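Local atomic coordinates of beta-1,4-mannanase (Caldicellulosiruptor saccharolyticus, PDB entry 1PMJ), a protein that probably binds beta-1,4-linked mannans through a family 27 carbohydrate-binding module, a non-catalytic beta-sandwich domain of a mannan-degrading enzyme. Residues E86-I91 / L175-I180. Residues are numbered along the deposited sequence; the frame is centred on the assembly and turned at random.
Sequences EFEMFI and LDNVRI. With CA (calcium ion), chain B.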
ATOM      1  N   GLU A  86       8.411   1.288   4.387  1.00 12.22           N
ATOM      2  CA  GLU A  86       8.714   0.455   3.196  1.00 13.51           C
ATOM      3  C   GLU A  86       7.448  -0.314   2.823  1.00 11.60           C
ATOM      4  O   GLU A  86       6.628  -0.615   3.675  1.00 12.07           O
ATOM      5  CB  GLU A  86       9.865  -0.534   3.541  1.00 15.18           C
ATOM      6  CG  GLU A  86      10.425  -1.341   2.403  1.00 21.32           C
ATOM      7  CD  GLU A  86      11.481  -2.333   2.831  1.00 20.98           C
ATOM      8  OE1 GLU A  86      11.572  -2.666   4.040  1.00 16.94           O
ATOM      9  OE2 GLU A  86      12.210  -2.832   1.953  1.00 25.53           O
ATOM     10  N   PHE A  87       7.306  -0.680   1.559  1.00 10.17           N
ATOM     11  CA  PHE A  87       6.184  -1.483   1.100  1.00 10.63           C
ATOM     12  C   PHE A  87       6.520  -2.078  -0.269  1.00  8.71           C
ATOM     13  O   PHE A  87       7.396  -1.567  -0.991  1.00 10.32           O
ATOM     14  CB  PHE A  87       4.919  -0.635   0.984  1.00 10.34           C
ATOM     15  CG  PHE A  87       5.037   0.415  -0.057  1.00 12.27           C
ATOM     16  CD1 PHE A  87       5.614   1.614   0.249  1.00 16.20           C
ATOM     17  CD2 PHE A  87       4.653   0.146  -1.370  1.00 15.95           C
ATOM     18  CE1 PHE A  87       5.806   2.552  -0.744  1.00 17.18           C
ATOM     19  CE2 PHE A  87       4.838   1.092  -2.356  1.00 18.86           C
ATOM     20  CZ  PHE A  87       5.420   2.283  -2.021  1.00 17.44           C
ATOM     21  N   GLU A  88       5.765  -3.093  -0.670  1.00  9.68           N
ATOM     22  CA  GLU A  88       5.765  -3.638  -2.022  1.00 10.15           C
ATOM     23  C   GLU A  88       4.364  -3.714  -2.584  1.00  9.40           C
ATOM     24  O   GLU A  88       3.415  -4.022  -1.852  1.00 10.17           O
ATOM     25  CB  GLU A  88       6.356  -5.038  -2.013  1.00 11.93           C
ATOM     26  CG  GLU A  88       7.811  -5.111  -1.611  1.00 14.21           C
ATOM     27  CD  GLU A  88       8.353  -6.521  -1.719  1.00 23.81           C
ATOM     28  OE1 GLU A  88       7.838  -7.404  -1.041  1.00 27.35           O
ATOM     29  OE2 GLU A  88       9.232  -6.756  -2.563  1.00 31.49           O
ATOM     30  N   MET A  89       4.235  -3.428  -3.882  1.00 10.76           N
ATOM     31  CA  MET A  89       2.979  -3.595  -4.612  1.00  8.33           C
ATOM     32  C   MET A  89       3.245  -4.519  -5.787  1.00  9.45           C
ATOM     33  O   MET A  89       4.307  -4.427  -6.417  1.00 10.44           O
ATOM     34  CB  MET A  89       2.403  -2.269  -5.125  1.00 12.85           C
ATOM     35  CG  MET A  89       1.956  -1.327  -4.090  0.50  9.27           C
ATOM     36  SD  MET A  89       1.746   0.341  -4.696  0.50 18.31           S
ATOM     37  CE  MET A  89       1.143  -0.027  -6.190  0.50 14.42           C
ATOM     38  N   PHE A  90       2.262  -5.377  -6.103  1.00  9.62           N
ATOM     39  CA  PHE A  90       2.343  -6.335  -7.191  1.00  9.87           C
ATOM     40  C   PHE A  90       1.088  -6.191  -8.056  1.00  9.15           C
ATOM     41  O   PHE A  90      -0.044  -6.204  -7.536  1.00 10.73           O
ATOM     42  CB  PHE A  90       2.384  -7.799  -6.667  1.00 10.03           C
ATOM     43  CG  PHE A  90       3.489  -8.066  -5.680  1.00  9.63           C
ATOM     44  CD1 PHE A  90       3.406  -7.580  -4.380  1.00  9.52           C
ATOM     45  CD2 PHE A  90       4.598  -8.787  -6.043  1.00 10.71           C
ATOM     46  CE1 PHE A  90       4.434  -7.817  -3.434  1.00 10.21           C
ATOM     47  CE2 PHE A  90       5.625  -9.004  -5.139  1.00 12.33           C
ATOM     48  CZ  PHE A  90       5.520  -8.515  -3.826  1.00 12.37           C
ATOM     49  N   ILE A  91       1.293  -6.042  -9.358  1.00  9.35           N
ATOM     50  CA  ILE A  91       0.191  -5.910 -10.321  1.00  9.41           C
ATOM     51  C   ILE A  91       0.422  -6.907 -11.453  1.00  8.86           C
ATOM     52  O   ILE A  91       1.488  -6.929 -12.049  1.00 10.80           O
ATOM     53  CB  ILE A  91       0.064  -4.473 -10.897  1.00  8.45           C
ATOM     54  CG1 ILE A  91       0.234  -3.409  -9.804  1.00 11.69           C
ATOM     55  CG2 ILE A  91      -1.227  -4.355 -11.671  1.00  9.01           C
ATOM     56  CD1 ILE A  91       1.607  -2.856  -9.660  1.00 13.10           C
ATOM     57  N   LEU A 175      -0.750  -5.604  -2.064  1.00 10.26           N
ATOM     58  CA  LEU A 175       0.135  -4.911  -1.161  1.00  9.92           C
ATOM     59  C   LEU A 175       0.729  -5.932  -0.198  1.00 11.41           C
ATOM     60  O   LEU A 175       0.047  -6.825   0.286  1.00 10.39           O
ATOM     61  CB  LEU A 175      -0.634  -3.842  -0.399  1.00 11.96           C
ATOM     62  CG  LEU A 175       0.053  -2.880   0.528  1.00 14.66           C
ATOM     63  CD1 LEU A 175       0.992  -1.987  -0.296  1.00 15.45           C
ATOM     64  CD2 LEU A 175      -0.960  -2.065   1.265  1.00 16.30           C
ATOM     65  N   ASP A 176       2.012  -5.810   0.065  1.00  9.36           N
ATOM     66  CA  ASP A 176       2.681  -6.701   1.014  1.00  9.53           C
ATOM     67  C   ASP A 176       3.869  -6.032   1.657  1.00  9.08           C
ATOM     68  O   ASP A 176       4.357  -4.995   1.200  1.00 10.48           O
ATOM     69  CB  ASP A 176       3.123  -7.993   0.293  1.00  8.52           C
ATOM     70  CG  ASP A 176       3.199  -9.227   1.218  1.00 10.56           C
ATOM     71  OD1 ASP A 176       2.968  -9.106   2.456  1.00 10.66           O
ATOM     72  OD2 ASP A 176       3.463 -10.369   0.746  1.00 10.24           O
ATOM     73  N   ASN A 177       4.336  -6.620   2.744  1.00  9.83           N
ATOM     74  CA  ASN A 177       5.567  -6.218   3.396  1.00  9.51           C
ATOM     75  C   ASN A 177       5.631  -4.711   3.677  1.00  9.84           C
ATOM     76  O   ASN A 177       6.617  -4.028   3.395  1.00 11.51           O
ATOM     77  CB  ASN A 177       6.721  -6.699   2.548  1.00 10.43           C
ATOM     78  CG  ASN A 177       6.854  -8.212   2.574  1.00 12.54           C
ATOM     79  OD1 ASN A 177       6.468  -8.842   3.567  1.00 15.50           O
ATOM     80  ND2 ASN A 177       7.406  -8.786   1.522  1.00 18.26           N
ATOM     81  N   VAL A 178       4.572  -4.218   4.295  1.00  9.89           N
ATOM     82  CA  VAL A 178       4.521  -2.844   4.757  1.00 10.18           C
ATOM     83  C   VAL A 178       5.237  -2.792   6.094  1.00 11.15           C
ATOM     84  O   VAL A 178       4.810  -3.436   7.051  1.00 12.87           O
ATOM     85  CB  VAL A 178       3.060  -2.348   4.894  1.00 10.38           C
ATOM     86  CG1 VAL A 178       3.002  -0.938   5.444  1.00 10.11           C
ATOM     87  CG2 VAL A 178       2.325  -2.433   3.556  1.00 11.33           C
ATOM     88  N   ARG A 179       6.337  -2.044   6.159  1.00 10.75           N
ATOM     89  CA  ARG A 179       7.202  -2.018   7.342  1.00 11.85           C
ATOM     90  C   ARG A 179       7.383  -0.597   7.841  1.00 10.51           C
ATOM     91  O   ARG A 179       7.739   0.305   7.063  1.00 12.48           O
ATOM     92  CB  ARG A 179       8.571  -2.608   7.045  1.00 12.05           C
ATOM     93  CG  ARG A 179       8.560  -3.971   6.427  1.00 12.26           C
ATOM     94  CD  ARG A 179       9.912  -4.690   6.487  1.00 17.82           C
ATOM     95  NE  ARG A 179       9.823  -6.003   5.872  1.00 21.56           N
ATOM     96  CZ  ARG A 179      10.021  -6.263   4.609  1.00 19.59           C
ATOM     97  NH1 ARG A 179      10.402  -5.297   3.784  1.00 24.45           N
ATOM     98  NH2 ARG A 179       9.864  -7.500   4.149  1.00 17.65           N
ATOM     99  N   ILE A 180       7.158  -0.386   9.134  1.00 11.93           N
ATOM    100  CA  ILE A 180       7.496   0.862   9.797  1.00 10.62           C
ATOM    101  C   ILE A 180       8.815   0.566  10.506  1.00  9.02           C
ATOM    102  O   ILE A 180       8.859  -0.251  11.431  1.00 12.35           O
ATOM    103  CB  ILE A 180       6.425   1.286  10.807  1.00 11.82           C
ATOM    104  CG1 ILE A 180       5.046   1.292  10.126  0.50 16.23           C
ATOM    105  CG2 ILE A 180       6.688   2.702  11.254  1.00 13.17           C
ATOM    106  CD1 ILE A 180       3.888   1.503  11.076  0.50 20.83           C
TER
HETATM  107 CA    CA B 300       3.066 -11.548   2.998  1.00 10.07          CA
HETATM  108  O   HOH W   1       5.325 -11.243   3.638  1.00 10.40           O
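Carboxylate oxygen OE1 of E86 is gripped by two arginines: NH1 of R179 reaches it at 2.9 Å in a salt bridge whose hydrogen bond is weak (N-H...O 148°), and R181 adds a second salt bridge, while OE2 is hydrogen-bonded to NE2 of H141. E86 and R179 belong to adjacent antiparallel strands, 84-92 and 172-181, of one sheet of the beta-sandwich. With CG anti to the backbone N (chi1 -173°) and the chain extended beyond it, E86 runs alongside R179. These two exchange backbone N-H...O bonds, as do E88 and D176; between the pairs N177 and V178 lie opposite the single F87, shifting the register by one: a beta bulge. N177 leaves the extended conformation and turns its side chain toward strand 86-91. Its ND2 meets OE1 of E88 at 2.9 Å, with carboxylate and amide planes only 22° apart. A leucine in place of E88 would probably leave ND2 of N177 without this acceptor. On the face opposite E86, E88 and R179, CG of M89 touches CD1 of L175 at 4.0 Å, and F87, M89, L175 and V178 pack against the opposing sheet. Beside the bulge, D176 binds calcium through both carboxylate oxygens, and D10, E12, N44 and Y46 also bind it. The oxygen of a calcium-bound water lies 2.7 Å from OD1 of N177, to which it donates a hydrogen bond.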